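Local coordinates for protein leucine aminopeptidase (Fimbriiglobus ruber, PDB 7D1B) that probably acts as a zinc-dependent glutaminyl cyclase of the M28 peptidase family, converting N-terminal glutaminyl residues of peptides to pyroglutamate, at residues Leu125-His130 with Leu331-Ile336. Residues are numbered along the deposited sequence; the frame is centred on the assembly and turned at random.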
loop_
_atom_site.group_PDB
_atom_site.type_symbol
_atom_site.label_atom_id
_atom_site.label_comp_id
_atom_site.label_asym_id
_atom_site.label_seq_id
_atom_site.Cartn_x
_atom_site.Cartn_y
_atom_site.Cartn_z
ATOM N N LEU A 125 -5.003 8.865 -10.157
ATOM C CA LEU A 125 -4.731 7.509 -9.716
ATOM C C LEU A 125 -4.248 7.532 -8.280
ATOM O O LEU A 125 -3.631 8.499 -7.830
ATOM C CB LEU A 125 -3.659 6.861 -10.585
ATOM C CG LEU A 125 -3.964 6.690 -12.067
ATOM C CD1 LEU A 125 -2.797 5.986 -12.746
ATOM C CD2 LEU A 125 -5.262 5.930 -12.307
ATOM N N ILE A 126 -4.449 6.407 -7.602
ATOM C CA ILE A 126 -3.941 6.186 -6.257
ATOM C C ILE A 126 -2.922 5.054 -6.275
ATOM O O ILE A 126 -3.174 3.996 -6.863
ATOM C CB ILE A 126 -5.097 5.819 -5.304
ATOM C CG1 ILE A 126 -6.041 7.014 -5.122
ATOM C CG2 ILE A 126 -4.553 5.291 -3.977
ATOM C CD1 ILE A 126 -7.387 6.629 -4.574
ATOM N N VAL A 127 -1.799 5.261 -5.590
ATOM C CA VAL A 127 -0.911 4.187 -5.158
ATOM C C VAL A 127 -1.035 4.180 -3.651
ATOM O O VAL A 127 -0.833 5.223 -3.015
ATOM C CB VAL A 127 0.547 4.443 -5.592
ATOM C CG1 VAL A 127 1.450 3.357 -5.018
ATOM C CG2 VAL A 127 0.665 4.532 -7.113
ATOM N N CYS A 128 -1.385 3.031 -3.064
ATOM C CA CYS A 128 -1.719 3.035 -1.642
ATOM C C CYS A 128 -1.106 1.838 -0.923
ATOM O O CYS A 128 -0.684 0.848 -1.531
ATOM C CB CYS A 128 -3.241 3.178 -1.408
ATOM S SG CYS A 128 -4.257 1.877 -2.095
ATOM N N SER A 129 -1.102 1.950 0.404
ATOM C CA SER A 129 -0.553 0.934 1.295
ATOM C C SER A 129 -1.076 1.275 2.677
ATOM O O SER A 129 -1.305 2.445 2.963
ATOM C CB SER A 129 0.977 1.041 1.310
ATOM O OG SER A 129 1.565 0.096 2.177
ATOM N N HIS A 130 -1.209 0.274 3.552
ATOM C CA HIS A 130 -1.365 0.631 4.961
ATOM C C HIS A 130 0.002 0.972 5.543
ATOM O O HIS A 130 1.043 0.658 4.954
ATOM C CB HIS A 130 -2.136 -0.429 5.771
ATOM C CG HIS A 130 -1.312 -1.578 6.283
ATOM N ND1 HIS A 130 -1.035 -1.745 7.625
ATOM C CD2 HIS A 130 -0.792 -2.662 5.658
ATOM C CE1 HIS A 130 -0.356 -2.868 7.797
ATOM N NE2 HIS A 130 -0.193 -3.442 6.620
ATOM N N LEU A 331 4.960 2.879 -12.253
ATOM C CA LEU A 331 5.262 4.053 -13.071
ATOM C C LEU A 331 4.823 3.846 -14.517
ATOM O O LEU A 331 4.375 4.799 -15.176
ATOM C CB LEU A 331 6.748 4.388 -13.000
ATOM C CG LEU A 331 7.227 4.892 -11.642
ATOM C CD1 LEU A 331 8.720 5.152 -11.702
ATOM C CD2 LEU A 331 6.459 6.146 -11.222
ATOM N N GLY A 332 4.917 2.614 -15.031
ATOM C CA GLY A 332 4.440 2.378 -16.389
ATOM C C GLY A 332 2.937 2.534 -16.494
ATOM O O GLY A 332 2.429 3.159 -17.429
ATOM N N TRP A 333 2.214 1.986 -15.519
ATOM C CA TRP A 333 0.767 2.153 -15.433
ATOM C C TRP A 333 0.385 3.631 -15.437
ATOM O O TRP A 333 -0.518 4.055 -16.170
ATOM C CB TRP A 333 0.286 1.444 -14.161
ATOM C CG TRP A 333 -1.156 1.674 -13.794
ATOM C CD1 TRP A 333 -2.264 1.407 -14.553
ATOM C CD2 TRP A 333 -1.635 2.178 -12.543
ATOM N NE1 TRP A 333 -3.410 1.733 -13.851
ATOM C CE2 TRP A 333 -3.046 2.203 -12.611
ATOM C CE3 TRP A 333 -1.001 2.638 -11.374
ATOM C CZ2 TRP A 333 -3.838 2.632 -11.541
ATOM C CZ3 TRP A 333 -1.790 3.070 -10.310
ATOM C CH2 TRP A 333 -3.196 3.070 -10.404
ATOM N N ILE A 334 1.091 4.434 -14.643
ATOM C CA ILE A 334 0.832 5.874 -14.610
ATOM C C ILE A 334 1.044 6.494 -15.990
ATOM O O ILE A 334 0.205 7.260 -16.481
ATOM C CB ILE A 334 1.701 6.541 -13.533
ATOM C CG1 ILE A 334 1.182 6.165 -12.149
ATOM C CG2 ILE A 334 1.751 8.055 -13.712
ATOM C CD1 ILE A 334 2.236 6.313 -11.029
ATOM N N GLN A 335 2.174 6.180 -16.628
ATOM C CA GLN A 335 2.544 6.845 -17.870
ATOM C C GLN A 335 1.627 6.478 -19.023
ATOM O O GLN A 335 1.466 7.289 -19.936
ATOM C CB GLN A 335 3.972 6.486 -18.249
ATOM C CG GLN A 335 5.029 7.120 -17.378
ATOM C CD GLN A 335 6.360 6.469 -17.640
ATOM O OE1 GLN A 335 7.060 6.807 -18.602
ATOM N NE2 GLN A 335 6.693 5.470 -16.832
ATOM N N ILE A 336 1.053 5.270 -19.037
ATOM C CA ILE A 336 0.242 4.863 -20.187
ATOM C C ILE A 336 -1.163 5.443 -20.160
ATOM O O ILE A 336 -1.888 5.323 -21.154
ATOM C CB ILE A 336 0.215 3.340 -20.423
ATOM C CG1 ILE A 336 -0.548 2.633 -19.294
ATOM C CG2 ILE A 336 1.621 2.787 -20.628
ATOM C CD1 ILE A 336 -0.710 1.144 -19.529
#
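Leu-125 and Trp-333 meet tip to tip between strand and helix, where one slim methyl of the leucine, CD1, lies over a flat face of the indole. This CD1 stands 3.6 Å from the centroid of the Trp-333 six-membered ring and 7° off the normal, a CH-pi contact. Leu-125 CD2 meets Trp-333 CZ2 at 3.7 Å. CB of Trp-333 points toward the strand, and chi1 of 172° sets CG anti to the backbone N; the long, flat side chain spans the gap. The ring's edge meets the strand too: Ile-126 O lies in its plane, 3.7 Å from CH2 of Trp-333, and Val-127 CG2, compact and apolar, approaches the rim at CZ3. Ile-334, equally apolar and buried, touches the same leucine methyl from the side, its CG1 4.0 Å from Leu-125 CD1. The indole's polar NE1 is hydrogen-bonded to a bound glycerol, probably from the crystallisation liquor. Behind this layer, backbone bonds to strands 178-184 and 225-232 hold the strand from both sides, and Leu-255 and Leu-259 of helix 253-266 also touch Trp-333. The axes of segments 125-130 and 331-336 run nearly antiparallel, at 173°, joined by buried apolar packing: the C-terminal helix against a central strand of the mixed sheet in the alpha/beta fold of M28 zinc enzymes.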